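Local coordinates for protein putative TetR-family transcriptional regulator (Bordetella parapertussis 12822, PDB 3CCY) that probably acts as a TetR-family transcriptional regulator, binding cis-regulatory DNA through a predicted helix-turn-helix motif and most likely repressing transcription, at residues 71-76 with 95-100. Sequence-based numbering, arbitrary orientation.
Sequences DSLLER and VKLFLE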
ATOM      1  N   ASP A  71      12.080  10.799  11.478  1.00 33.47           N
ATOM      2  CA  ASP A  71      13.047  10.948  12.566  1.00 35.08           C
ATOM      3  C   ASP A  71      12.459  10.411  13.874  1.00 36.03           C
ATOM      4  O   ASP A  71      13.122   9.695  14.604  1.00 36.61           O
ATOM      5  CB  ASP A  71      13.520  12.410  12.731  1.00 34.69           C
ATOM      6  CG  ASP A  71      14.560  12.810  11.694  1.00 34.57           C
ATOM      7  OD1 ASP A  71      15.054  11.938  10.952  1.00 34.77           O
ATOM      8  OD2 ASP A  71      14.888  14.011  11.605  1.00 36.65           O
ATOM      9  N   SER A  72      11.199  10.719  14.136  1.00 37.45           N
ATOM     10  CA  SER A  72      10.518  10.229  15.346  1.00 38.34           C
ATOM     11  C   SER A  72      10.398   8.701  15.367  1.00 38.31           C
ATOM     12  O   SER A  72      10.672   8.050  16.390  1.00 37.37           O
ATOM     13  CB  SER A  72       9.138  10.856  15.451  1.00 39.22           C
ATOM     14  OG  SER A  72       8.763  11.013  16.801  1.00 42.52           O
ATOM     15  N   LEU A  73       9.989   8.133  14.234  1.00 37.70           N
ATOM     16  CA  LEU A  73       9.820   6.711  14.114  1.00 37.77           C
ATOM     17  C   LEU A  73      11.168   5.994  14.368  1.00 37.09           C
ATOM     18  O   LEU A  73      11.227   4.989  15.088  1.00 35.50           O
ATOM     19  CB  LEU A  73       9.277   6.404  12.719  1.00 38.03           C
ATOM     20  CG  LEU A  73       8.532   5.121  12.412  1.00 41.12           C
ATOM     21  CD1 LEU A  73       7.719   4.568  13.586  1.00 42.32           C
ATOM     22  CD2 LEU A  73       7.634   5.358  11.171  1.00 40.24           C
ATOM     23  N   LEU A  74      12.240   6.519  13.768  1.00 36.19           N
ATOM     24  CA  LEU A  74      13.580   5.968  13.952  1.00 36.68           C
ATOM     25  C   LEU A  74      14.040   6.003  15.406  1.00 36.62           C
ATOM     26  O   LEU A  74      14.571   5.022  15.894  1.00 36.31           O
ATOM     27  CB  LEU A  74      14.611   6.680  13.045  1.00 37.04           C
ATOM     28  CG  LEU A  74      14.561   6.277  11.550  1.00 37.59           C
ATOM     29  CD1 LEU A  74      15.437   7.220  10.726  1.00 37.30           C
ATOM     30  CD2 LEU A  74      14.999   4.816  11.293  1.00 37.21           C
ATOM     31  N   GLU A  75      13.822   7.116  16.100  1.00 37.54           N
ATOM     32  CA  GLU A  75      14.263   7.219  17.483  1.00 38.04           C
ATOM     33  C   GLU A  75      13.475   6.247  18.340  1.00 36.28           C
ATOM     34  O   GLU A  75      14.064   5.532  19.138  1.00 36.72           O
ATOM     35  CB  GLU A  75      14.136   8.631  18.047  1.00 38.23           C
ATOM     36  CG  GLU A  75      15.264   9.063  19.031  1.00 43.55           C
ATOM     37  CD  GLU A  75      16.314   7.962  19.451  1.00 50.18           C
ATOM     38  OE1 GLU A  75      16.047   7.204  20.432  1.00 50.36           O
ATOM     39  OE2 GLU A  75      17.431   7.907  18.830  1.00 49.37           O
ATOM     40  N   ARG A  76      12.161   6.171  18.136  1.00 35.03           N
ATOM     41  CA  ARG A  76      11.354   5.297  18.968  0.50 33.97           C
ATOM     42  C   ARG A  76      11.661   3.827  18.750  1.00 33.45           C
ATOM     43  O   ARG A  76      11.660   3.062  19.712  1.00 33.09           O
ATOM     44  CB  ARG A  76       9.885   5.684  18.900  0.50 33.87           C
ATOM     45  CG  ARG A  76       9.722   7.100  19.504  0.50 34.41           C
ATOM     46  CD  ARG A  76       8.351   7.671  19.391  0.50 35.49           C
ATOM     47  NE  ARG A  76       7.407   6.934  20.218  0.50 35.03           N
ATOM     48  CZ  ARG A  76       6.092   6.976  20.057  0.50 31.43           C
ATOM     49  NH1 ARG A  76       5.573   7.748  19.115  0.50 31.16           N
ATOM     50  NH2 ARG A  76       5.313   6.225  20.823  0.50 29.22           N
ATOM     51  N   VAL A  95       6.309  -3.854  15.986  1.00 32.09           N
ATOM     52  CA  VAL A  95       5.062  -3.789  15.218  1.00 32.95           C
ATOM     53  C   VAL A  95       3.990  -2.937  15.979  1.00 31.62           C
ATOM     54  O   VAL A  95       3.257  -2.174  15.379  1.00 29.67           O
ATOM     55  CB  VAL A  95       4.508  -5.208  14.917  1.00 31.13           C
ATOM     56  CG1 VAL A  95       3.165  -5.133  14.105  1.00 33.51           C
ATOM     57  CG2 VAL A  95       5.580  -6.027  14.164  1.00 36.30           C
ATOM     58  N   LYS A  96       3.922  -3.107  17.293  1.00 30.32           N
ATOM     59  CA  LYS A  96       2.971  -2.361  18.142  1.00 30.66           C
ATOM     60  C   LYS A  96       3.297  -0.874  18.043  1.00 30.89           C
ATOM     61  O   LYS A  96       2.394  -0.050  17.983  1.00 30.62           O
ATOM     62  CB  LYS A  96       3.119  -2.789  19.588  1.00 30.04           C
ATOM     63  CG  LYS A  96       2.431  -4.082  19.945  1.00 29.62           C
ATOM     64  CD  LYS A  96       2.483  -4.350  21.476  1.00 31.28           C
ATOM     65  CE  LYS A  96       1.678  -5.660  21.693  1.00 33.89           C
ATOM     66  NZ  LYS A  96       1.510  -5.978  23.084  1.00 36.92           N
ATOM     67  N   LEU A  97       4.586  -0.539  17.996  1.00 31.52           N
ATOM     68  CA  LEU A  97       4.994   0.876  17.821  1.00 32.56           C
ATOM     69  C   LEU A  97       4.472   1.470  16.503  1.00 33.15           C
ATOM     70  O   LEU A  97       3.912   2.582  16.491  1.00 30.92           O
ATOM     71  CB  LEU A  97       6.518   1.030  17.901  1.00 32.04           C
ATOM     72  CG  LEU A  97       7.138   2.343  17.444  1.00 32.75           C
ATOM     73  CD1 LEU A  97       6.765   3.411  18.472  1.00 29.96           C
ATOM     74  CD2 LEU A  97       8.671   2.216  17.305  1.00 32.40           C
ATOM     75  N   PHE A  98       4.666   0.737  15.403  1.00 34.32           N
ATOM     76  CA  PHE A  98       4.243   1.264  14.095  1.00 36.34           C
ATOM     77  C   PHE A  98       2.746   1.507  14.063  1.00 35.97           C
ATOM     78  O   PHE A  98       2.278   2.545  13.559  1.00 36.46           O
ATOM     79  CB  PHE A  98       4.741   0.390  12.911  1.00 37.85           C
ATOM     80  CG  PHE A  98       6.257   0.354  12.766  1.00 41.01           C
ATOM     81  CD1 PHE A  98       7.068   1.154  13.550  1.00 46.46           C
ATOM     82  CD2 PHE A  98       6.867  -0.450  11.831  1.00 46.89           C
ATOM     83  CE1 PHE A  98       8.453   1.124  13.411  1.00 48.36           C
ATOM     84  CE2 PHE A  98       8.269  -0.476  11.687  1.00 45.06           C
ATOM     85  CZ  PHE A  98       9.046   0.308  12.464  1.00 44.45           C
ATOM     86  N   LEU A  99       1.981   0.587  14.639  1.00 36.16           N
ATOM     87  CA  LEU A  99       0.534   0.733  14.652  1.00 36.28           C
ATOM     88  C   LEU A  99       0.056   1.769  15.644  1.00 36.31           C
ATOM     89  O   LEU A  99      -0.976   2.398  15.436  1.00 36.47           O
ATOM     90  CB  LEU A  99      -0.168  -0.628  14.836  1.00 37.47           C
ATOM     91  CG  LEU A  99       0.016  -1.562  13.632  1.00 37.99           C
ATOM     92  CD1 LEU A  99      -0.724  -2.847  13.877  1.00 38.92           C
ATOM     93  CD2 LEU A  99      -0.469  -0.935  12.302  1.00 41.33           C
ATOM     94  N   GLU A 100       0.819   1.978  16.716  1.00 35.08           N
ATOM     95  CA  GLU A 100       0.535   3.052  17.641  1.00 35.45           C
ATOM     96  C   GLU A 100       0.662   4.428  16.934  1.00 35.85           C
ATOM     97  O   GLU A 100      -0.198   5.317  17.093  1.00 35.74           O
ATOM     98  CB  GLU A 100       1.460   2.945  18.862  1.00 35.85           C
ATOM     99  CG  GLU A 100       1.346   4.090  19.854  1.00 38.08           C
ATOM    100  CD  GLU A 100       2.672   4.429  20.525  1.00 42.69           C
ATOM    101  OE1 GLU A 100       3.405   3.515  21.005  1.00 45.40           O
ATOM    102  OE2 GLU A 100       2.984   5.629  20.592  1.00 44.09           O
TER
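R76 reaches over L97 to E100, joining two antiparallel helices in the all-helical fold of a TetR-family regulator. Helix 58-81 and helix 87-115 are consecutive in the chain and belong to the helical body that follows the predicted DNA-binding helix-turn-helix; here their axes lie 10.9 Å apart at 153°. R76 CB sits against both methyls of L97, 3.9 Å from CD1. L97 CG stands anti to its backbone N (chi1 167°), and beyond it CD2 rests against the backbone of helix 58-81, 3.7 Å from R76 C. Further out, the arginine chain bends at chi3, and R76 NE and R76 CZ each pass 4.0 Å from L97 CD1. That methyl lies over one face of the guanidinium, shifted toward the rim, so it covers part of that face. At the tip, R76 NH2 is modelled within a very short 2.4 Å of E100 OE2, a salt bridge with an N-H...O angle of 153° whose exact length is doubtful, the more so because R76 has a second conformer. OE2 lies at the guanidinium edge, near its plane, while the carboxylate plane is turned 48° from it.

Inward from this polar fringe the contact is buried and apolar. L73 and F98 cross at about a right angle: L73 CD1 approaches the ring obliquely. F98 also packs against L134 and V138 of helix 122-145 and F164 and I167 of helix 153-168, so the ring ties this helix pair to both of those helices. The CD1 methyl of L73 straddles one ring bond, 3.5 Å from both F98 CD1 and F98 CE1, while L73 CG stays 4.1 Å from F98 CE1.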